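Local coordinates for orotidine 5'-phosphate decarboxylase (PDB 2CZD) that catalyses the decarboxylation of orotidine 5'-monophosphate to uridine 5'-monophosphate, the last step of de novo UMP synthesis, and works as a homodimer, at the interface of chains A and B. Residues are numbered along the deposited sequence; one frame, centred on the assembly and turned at random. Chains: chain A/B, Orotidine 5'-phosphate decarboxylase.

The two contacts are separate patches of one two-fold symmetric dimer interface, their centres about 24 Å apart, and they share no residue. Contact 1 joins helices 32-38 and 64-76 of both subunits and is almost wholly hydrocarbon. In contact 2 the loop 86-89, the start of helix 90-97 and helix 121-131 of one subunit meet the stretch 110-120 of the other, and the A:Phe87 and B:Phe87 rings stack on each other. The catalytic A:Lys59 lies about 11 Å from the centre of contact 1 and 13 Å from that of contact 2, so dimerisation may well steady the walls of the active site from two directions.

Contact 1: the interface of chains A and B. Residues chain A 32, 35-36, 40, 70, 74; chain B 32-33, 35-36, 70, 74.
A:Trp32 and B:Trp32 take nearly the same torsions, CG beside the backbone N and anti to the carbonyl carbon (chi1 -80° in chain A), so that each indole leaves the start of helix 32-38 and meets its twin tip to tip; similar second torsions, 121° in A:Trp32, turn both planes parallel. In the homodimer of this orotidine 5'-phosphate decarboxylase, a TIM barrel, the pair forms a symmetric aromatic stack close to the two-fold axis. The planes lie 1° apart and the six-membered rings overlap with centroids 3.6 Å apart, CZ2 of each ring lying over the face of the other. A broad, flat indole suits this place because one side chain can cover its own copy across the axis. Leucines close the rims: A:Leu36 CD2 lies in plane at the edge of the B:Trp32 ring, 3.6 Å from its CZ3, while CD1 of B:Leu36 does the same for A:Trp32. The other branch of B:Leu36, CD2, crosses A:Val40 at about a right angle and touches its CB at 3.7 Å. Isoleucines of helix 64-76 cross obliquely at the root of each indole, the longer arm of A:Ile70 bringing CD1 to 3.7 Å from B:Trp32 CB; B:Ile70 answers on the other side with CD1 at 3.6 Å from A:Trp32 CB. An alanine in place of A:Trp32 would remove the whole indole and would probably leave B:Trp32 without its stacking partner and B:Leu36 and B:Ile70 with weakened packing. Water 1 links A:Val40 N, at 3.0 Å, to the backbone carbonyl B:Leu36 O, at 2.7 Å.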
loop_
_atom_site.group_PDB
_atom_site.type_symbol
_atom_site.label_atom_id
_atom_site.label_comp_id
_atom_site.label_asym_id
_atom_site.label_seq_id
_atom_site.Cartn_x
_atom_site.Cartn_y
_atom_site.Cartn_z
ATOM N N TRP A 32 -1.952 -5.203 -6.731
ATOM C CA TRP A 32 -1.223 -4.129 -7.396
ATOM C C TRP A 32 -0.464 -4.554 -8.659
ATOM O O TRP A 32 -0.516 -3.856 -9.662
ATOM C CB TRP A 32 -0.274 -3.431 -6.416
ATOM C CG TRP A 32 -0.942 -2.409 -5.502
ATOM C CD1 TRP A 32 -0.965 -2.430 -4.126
ATOM C CD2 TRP A 32 -1.588 -1.191 -5.888
ATOM N NE1 TRP A 32 -1.582 -1.299 -3.640
ATOM C CE2 TRP A 32 -1.978 -0.522 -4.693
ATOM C CE3 TRP A 32 -1.881 -0.594 -7.116
ATOM C CZ2 TRP A 32 -2.642 0.706 -4.704
ATOM C CZ3 TRP A 32 -2.550 0.643 -7.123
ATOM C CH2 TRP A 32 -2.916 1.269 -5.922
ATOM N N ILE A 35 -2.821 -4.595 -11.539
ATOM C CA ILE A 35 -3.213 -3.222 -11.852
ATOM C C ILE A 35 -2.062 -2.455 -12.533
ATOM O O ILE A 35 -2.290 -1.681 -13.485
ATOM C CB ILE A 35 -3.675 -2.497 -10.564
ATOM C CG1 ILE A 35 -5.034 -3.073 -10.134
ATOM C CG2 ILE A 35 -3.812 -0.989 -10.812
ATOM C CD1 ILE A 35 -5.447 -2.688 -8.700
ATOM N N LEU A 36 -0.826 -2.685 -12.089
ATOM C CA LEU A 36 0.311 -1.992 -12.693
ATOM C C LEU A 36 0.596 -2.489 -14.104
ATOM O O LEU A 36 0.987 -1.705 -14.971
ATOM C CB LEU A 36 1.564 -2.170 -11.844
ATOM C CG LEU A 36 1.499 -1.519 -10.463
ATOM C CD1 LEU A 36 2.716 -1.924 -9.662
ATOM C CD2 LEU A 36 1.441 0.005 -10.616
ATOM N N VAL A 40 -5.539 0.171 -14.225
ATOM C CA VAL A 40 -6.675 -0.005 -13.324
ATOM C C VAL A 40 -7.970 -0.359 -14.067
ATOM O O VAL A 40 -8.890 -0.936 -13.477
ATOM C CB VAL A 40 -6.860 1.262 -12.454
ATOM C CG1 VAL A 40 -7.461 2.392 -13.300
ATOM C CG2 VAL A 40 -7.705 0.949 -11.219
ATOM N N ILE A 70 -6.957 7.043 -3.672
ATOM C CA ILE A 70 -6.790 5.747 -4.288
ATOM C C ILE A 70 -8.143 5.031 -4.349
ATOM O O ILE A 70 -8.517 4.479 -5.393
ATOM C CB ILE A 70 -5.796 4.887 -3.480
ATOM C CG1 ILE A 70 -4.403 5.529 -3.497
ATOM C CG2 ILE A 70 -5.768 3.461 -4.033
ATOM C CD1 ILE A 70 -3.482 4.907 -2.416
ATOM N N VAL A 74 -10.123 3.537 -7.624
ATOM C CA VAL A 74 -10.311 2.099 -7.709
ATOM C C VAL A 74 -11.782 1.672 -7.674
ATOM O O VAL A 74 -12.213 0.831 -8.479
ATOM C CB VAL A 74 -9.471 1.413 -6.628
ATOM C CG1 VAL A 74 -9.818 -0.088 -6.572
ATOM C CG2 VAL A 74 -7.977 1.614 -6.960
ATOM N N TRP B 32 0.571 6.646 -5.397
ATOM C CA TRP B 32 -0.309 5.741 -6.134
ATOM C C TRP B 32 -1.328 6.482 -7.028
ATOM O O TRP B 32 -1.565 6.073 -8.162
ATOM C CB TRP B 32 -1.043 4.780 -5.170
ATOM C CG TRP B 32 -0.222 3.590 -4.670
ATOM C CD1 TRP B 32 -0.033 3.231 -3.363
ATOM C CD2 TRP B 32 0.382 2.552 -5.457
ATOM N NE1 TRP B 32 0.642 2.035 -3.288
ATOM C CE2 TRP B 32 0.908 1.591 -4.553
ATOM C CE3 TRP B 32 0.525 2.333 -6.830
ATOM C CZ2 TRP B 32 1.559 0.434 -4.980
ATOM C CZ3 TRP B 32 1.182 1.165 -7.263
ATOM C CH2 TRP B 32 1.688 0.233 -6.329
ATOM N N PRO B 33 -1.934 7.576 -6.535
ATOM C CA PRO B 33 -2.902 8.275 -7.395
ATOM C C PRO B 33 -2.334 8.661 -8.764
ATOM O O PRO B 33 -3.006 8.504 -9.782
ATOM C CB PRO B 33 -3.294 9.496 -6.561
ATOM C CG PRO B 33 -3.287 8.924 -5.133
ATOM C CD PRO B 33 -2.062 7.992 -5.123
ATOM N N ILE B 35 0.274 7.233 -10.321
ATOM C CA ILE B 35 0.531 5.997 -11.062
ATOM C C ILE B 35 -0.784 5.409 -11.618
ATOM O O ILE B 35 -0.837 4.893 -12.745
ATOM C CB ILE B 35 1.240 4.976 -10.141
ATOM C CG1 ILE B 35 2.651 5.475 -9.833
ATOM C CG2 ILE B 35 1.270 3.582 -10.791
ATOM C CD1 ILE B 35 3.363 4.671 -8.762
ATOM N N LEU B 36 -1.833 5.474 -10.813
ATOM C CA LEU B 36 -3.134 4.962 -11.244
ATOM C C LEU B 36 -3.713 5.773 -12.405
ATOM O O LEU B 36 -4.304 5.227 -13.340
ATOM C CB LEU B 36 -4.120 5.002 -10.078
ATOM C CG LEU B 36 -4.023 3.833 -9.104
ATOM C CD1 LEU B 36 -4.769 4.158 -7.839
ATOM C CD2 LEU B 36 -4.638 2.585 -9.744
ATOM N N ILE B 70 5.825 -5.745 -6.831
ATOM C CA ILE B 70 5.539 -4.334 -7.019
ATOM C C ILE B 70 6.852 -3.553 -7.193
ATOM O O ILE B 70 6.967 -2.694 -8.076
ATOM C CB ILE B 70 4.762 -3.769 -5.818
ATOM C CG1 ILE B 70 3.380 -4.436 -5.739
ATOM C CG2 ILE B 70 4.646 -2.256 -5.934
ATOM C CD1 ILE B 70 2.652 -4.107 -4.434
ATOM N N VAL B 74 8.112 -1.143 -10.318
ATOM C CA VAL B 74 8.338 0.276 -10.063
ATOM C C VAL B 74 9.809 0.695 -10.191
ATOM O O VAL B 74 10.097 1.725 -10.806
ATOM C CB VAL B 74 7.737 0.630 -8.675
ATOM C CG1 VAL B 74 8.013 2.064 -8.308
ATOM C CG2 VAL B 74 6.230 0.413 -8.728
HETATM O O HOH W 1 -3.910 2.629 -14.096
#

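Contact 2: the interface of chains A and B. Residues chain A 87, 110, 112-113, 115-117, 120, 124; chain B 86-90, 120, 123-124, 127.
Aromatic rings make the tight part of this patch of loops and helices in the TIM-barrel homodimer. A:Phe87 and B:Phe87 stack with planes 20° apart and centroids 4.3 Å apart, each CB lying over the partner's face. Their first torsions differ, 79° in A:Phe87, with CG between the backbone N and carbonyl carbon, against -140° in B:Phe87, so the pair departs from exact two-fold symmetry. A:Leu120 CD1 meets the B:Phe87 edge in plane. A:Phe116 reaches deep into chain B: CE1 of B:Phe124 points at the centre of its face, edge-to-face, while B:Val127 CG2 sits at its rim. A flat, wholly apolar phenylalanine can use both face and rim. B:Arg123 bends at chi3, and A:Phe116 CE2 lies over the centre of its guanidinium face, 3.6 Å from B:Arg123 CZ, the two planes well tilted.

The other side is polar and water-mediated. Water 2 is gripped by four backbone groups, B:Phe87 O, A:Gly112 O, A:Phe116 N and A:Ile117 N; the looser water 3 link joins B:Arg123 NH1 to A:Glu115 O. A:His110 NE2 donates within its ring plane to B:Val88 O at 2.8 Å. The carboxylate of A:Glu115, ending an extended side chain, receives B:Arg90 N, at the start of helix 90-97, on OE2 at 2.8 Å, almost straight; OE1 makes a short but bent salt bridge to B:Arg90 NH1, above the carboxylate plane. Helix start and guanidinium would both favour a negatively charged glutamate.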
loop_
_atom_site.group_PDB
_atom_site.type_symbol
_atom_site.label_atom_id
_atom_site.label_comp_id
_atom_site.label_asym_id
_atom_site.label_seq_id
_atom_site.Cartn_x
_atom_site.Cartn_y
_atom_site.Cartn_z
ATOM N N PHE A 87 -3.852 -1.287 10.819
ATOM C CA PHE A 87 -2.803 -0.651 11.624
ATOM C C PHE A 87 -2.576 0.831 11.463
ATOM O O PHE A 87 -2.075 1.475 12.383
ATOM C CB PHE A 87 -1.475 -1.433 11.491
ATOM C CG PHE A 87 -0.704 -1.169 10.243
ATOM C CD1 PHE A 87 0.006 0.020 10.076
ATOM C CD2 PHE A 87 -0.579 -2.155 9.273
ATOM C CE1 PHE A 87 0.836 0.201 8.958
ATOM C CE2 PHE A 87 0.256 -1.976 8.151
ATOM C CZ PHE A 87 0.960 -0.807 8.000
ATOM N N HIS A 110 2.868 -14.489 6.951
ATOM C CA HIS A 110 4.289 -14.600 6.633
ATOM C C HIS A 110 5.037 -14.434 7.955
ATOM O O HIS A 110 4.515 -13.860 8.914
ATOM C CB HIS A 110 4.700 -13.517 5.633
ATOM C CG HIS A 110 4.413 -12.124 6.103
ATOM N ND1 HIS A 110 3.132 -11.617 6.199
ATOM C CD2 HIS A 110 5.246 -11.124 6.474
ATOM C CE1 HIS A 110 3.193 -10.361 6.610
ATOM N NE2 HIS A 110 4.464 -10.040 6.786
ATOM N N GLY A 112 7.301 -12.421 8.987
ATOM C CA GLY A 112 7.366 -11.052 9.454
ATOM C C GLY A 112 6.137 -10.556 10.206
ATOM O O GLY A 112 6.230 -9.600 10.976
ATOM N N ALA A 113 4.987 -11.195 9.983
ATOM C CA ALA A 113 3.751 -10.793 10.656
ATOM C C ALA A 113 3.836 -10.996 12.178
ATOM O O ALA A 113 3.099 -10.368 12.938
ATOM C CB ALA A 113 2.573 -11.585 10.097
ATOM N N GLU A 115 6.183 -10.025 14.065
ATOM C CA GLU A 115 6.878 -8.908 14.691
ATOM C C GLU A 115 5.963 -7.849 15.312
ATOM O O GLU A 115 6.107 -7.495 16.495
ATOM C CB GLU A 115 7.801 -8.238 13.661
ATOM C CG GLU A 115 8.930 -9.095 13.117
ATOM C CD GLU A 115 9.660 -8.360 11.987
ATOM O OE1 GLU A 115 9.764 -7.124 12.061
ATOM O OE2 GLU A 115 10.119 -9.012 11.052
ATOM N N PHE A 116 4.994 -7.371 14.530
ATOM C CA PHE A 116 4.114 -6.312 14.977
ATOM C C PHE A 116 2.633 -6.514 14.712
ATOM O O PHE A 116 1.806 -6.146 15.532
ATOM C CB PHE A 116 4.520 -4.977 14.323
ATOM C CG PHE A 116 5.955 -4.583 14.573
ATOM C CD1 PHE A 116 6.902 -4.710 13.570
ATOM C CD2 PHE A 116 6.348 -4.095 15.817
ATOM C CE1 PHE A 116 8.231 -4.355 13.792
ATOM C CE2 PHE A 116 7.671 -3.741 16.054
ATOM C CZ PHE A 116 8.614 -3.871 15.035
ATOM N N ILE A 117 2.299 -7.091 13.566
ATOM C CA ILE A 117 0.901 -7.262 13.214
ATOM C C ILE A 117 0.156 -8.272 14.077
ATOM O O ILE A 117 -0.837 -7.938 14.732
ATOM C CB ILE A 117 0.742 -7.673 11.719
ATOM C CG1 ILE A 117 1.201 -6.530 10.816
ATOM C CG2 ILE A 117 -0.714 -8.046 11.416
ATOM C CD1 ILE A 117 1.108 -6.878 9.351
ATOM N N LEU A 120 -1.050 -7.716 17.598
ATOM C CA LEU A 120 -2.162 -6.778 17.707
ATOM C C LEU A 120 -3.462 -7.303 17.116
ATOM O O LEU A 120 -4.448 -6.575 17.069
ATOM C CB LEU A 120 -1.787 -5.434 17.040
ATOM C CG LEU A 120 -0.843 -4.524 17.827
ATOM C CD1 LEU A 120 -0.281 -3.443 16.905
ATOM C CD2 LEU A 120 -1.614 -3.876 19.005
ATOM N N PHE A 124 -7.002 -5.402 16.630
ATOM C CA PHE A 124 -7.484 -5.078 15.293
ATOM C C PHE A 124 -8.886 -5.632 15.078
ATOM O O PHE A 124 -9.689 -5.011 14.375
ATOM C CB PHE A 124 -6.539 -5.631 14.213
ATOM C CG PHE A 124 -5.183 -4.963 14.177
ATOM C CD1 PHE A 124 -5.018 -3.641 14.585
ATOM C CD2 PHE A 124 -4.090 -5.647 13.644
ATOM C CE1 PHE A 124 -3.771 -3.002 14.455
ATOM C CE2 PHE A 124 -2.851 -5.020 13.511
ATOM C CZ PHE A 124 -2.692 -3.700 13.915
ATOM N N THR B 86 7.288 -0.345 7.911
ATOM C CA THR B 86 8.085 -1.191 8.795
ATOM C C THR B 86 7.174 -2.216 9.484
ATOM O O THR B 86 7.608 -3.328 9.787
ATOM C CB THR B 86 8.744 -0.344 9.913
ATOM O OG1 THR B 86 9.537 0.680 9.307
ATOM C CG2 THR B 86 9.666 -1.182 10.781
ATOM N N PHE B 87 5.914 -1.825 9.716
ATOM C CA PHE B 87 4.917 -2.617 10.475
ATOM C C PHE B 87 4.698 -4.056 10.031
ATOM O O PHE B 87 4.478 -4.931 10.862
ATOM C CB PHE B 87 3.554 -1.868 10.435
ATOM C CG PHE B 87 2.756 -1.879 11.725
ATOM C CD1 PHE B 87 2.301 -3.063 12.287
ATOM C CD2 PHE B 87 2.406 -0.678 12.342
ATOM C CE1 PHE B 87 1.504 -3.050 13.463
ATOM C CE2 PHE B 87 1.602 -0.669 13.527
ATOM C CZ PHE B 87 1.172 -1.855 14.065
ATOM N N VAL B 88 4.775 -4.302 8.728
ATOM C CA VAL B 88 4.497 -5.614 8.183
ATOM C C VAL B 88 5.615 -6.629 8.378
ATOM O O VAL B 88 5.416 -7.817 8.161
ATOM C CB VAL B 88 4.063 -5.454 6.690
ATOM C CG1 VAL B 88 3.710 -6.787 6.047
ATOM C CG2 VAL B 88 2.816 -4.558 6.648
ATOM N N GLY B 89 6.788 -6.170 8.796
ATOM C CA GLY B 89 7.855 -7.122 9.038
ATOM C C GLY B 89 9.111 -6.876 8.231
ATOM O O GLY B 89 9.069 -6.254 7.174
ATOM N N ARG B 90 10.227 -7.384 8.744
ATOM C CA ARG B 90 11.523 -7.239 8.093
ATOM C C ARG B 90 11.600 -7.969 6.743
ATOM O O ARG B 90 12.282 -7.502 5.833
ATOM C CB ARG B 90 12.613 -7.763 9.028
ATOM C CG ARG B 90 12.744 -6.933 10.294
ATOM C CD ARG B 90 13.555 -7.700 11.342
ATOM N NE ARG B 90 13.910 -6.923 12.540
ATOM C CZ ARG B 90 13.093 -6.592 13.547
ATOM N NH1 ARG B 90 11.806 -6.943 13.557
ATOM N NH2 ARG B 90 13.595 -5.933 14.596
ATOM N N LEU B 120 4.611 2.743 18.442
ATOM C CA LEU B 120 5.686 1.809 18.120
ATOM C C LEU B 120 6.907 2.455 17.451
ATOM O O LEU B 120 7.856 1.758 17.113
ATOM C CB LEU B 120 5.159 0.693 17.203
ATOM C CG LEU B 120 4.371 -0.438 17.884
ATOM C CD1 LEU B 120 3.627 -1.274 16.851
ATOM C CD2 LEU B 120 5.339 -1.316 18.670
ATOM N N ARG B 123 10.373 1.413 18.406
ATOM C CA ARG B 123 10.732 0.083 17.936
ATOM C C ARG B 123 10.988 0.080 16.434
ATOM O O ARG B 123 11.856 -0.640 15.953
ATOM C CB ARG B 123 9.638 -0.918 18.298
ATOM C CG ARG B 123 9.477 -1.054 19.808
ATOM C CD ARG B 123 8.518 -2.156 20.159
ATOM N NE ARG B 123 9.046 -3.458 19.769
ATOM C CZ ARG B 123 8.290 -4.527 19.557
ATOM N NH1 ARG B 123 6.981 -4.437 19.699
ATOM N NH2 ARG B 123 8.851 -5.677 19.209
ATOM N N PHE B 124 10.217 0.874 15.692
ATOM C CA PHE B 124 10.425 0.934 14.252
ATOM C C PHE B 124 11.778 1.577 13.942
ATOM O O PHE B 124 12.434 1.219 12.957
ATOM C CB PHE B 124 9.292 1.714 13.564
ATOM C CG PHE B 124 7.948 1.033 13.641
ATOM C CD1 PHE B 124 7.859 -0.351 13.753
ATOM C CD2 PHE B 124 6.773 1.781 13.532
ATOM C CE1 PHE B 124 6.615 -0.994 13.750
ATOM C CE2 PHE B 124 5.519 1.147 13.531
ATOM C CZ PHE B 124 5.446 -0.236 13.638
ATOM N N VAL B 127 14.288 -1.065 14.150
ATOM C CA VAL B 127 14.308 -1.911 12.951
ATOM C C VAL B 127 15.047 -1.181 11.826
ATOM O O VAL B 127 15.853 -1.780 11.121
ATOM C CB VAL B 127 12.878 -2.285 12.454
ATOM C CG1 VAL B 127 12.973 -3.136 11.202
ATOM C CG2 VAL B 127 12.095 -3.017 13.538
HETATM O O HOH W 2 4.496 -7.505 11.664
HETATM O O HOH W 3 5.076 -6.246 18.780
#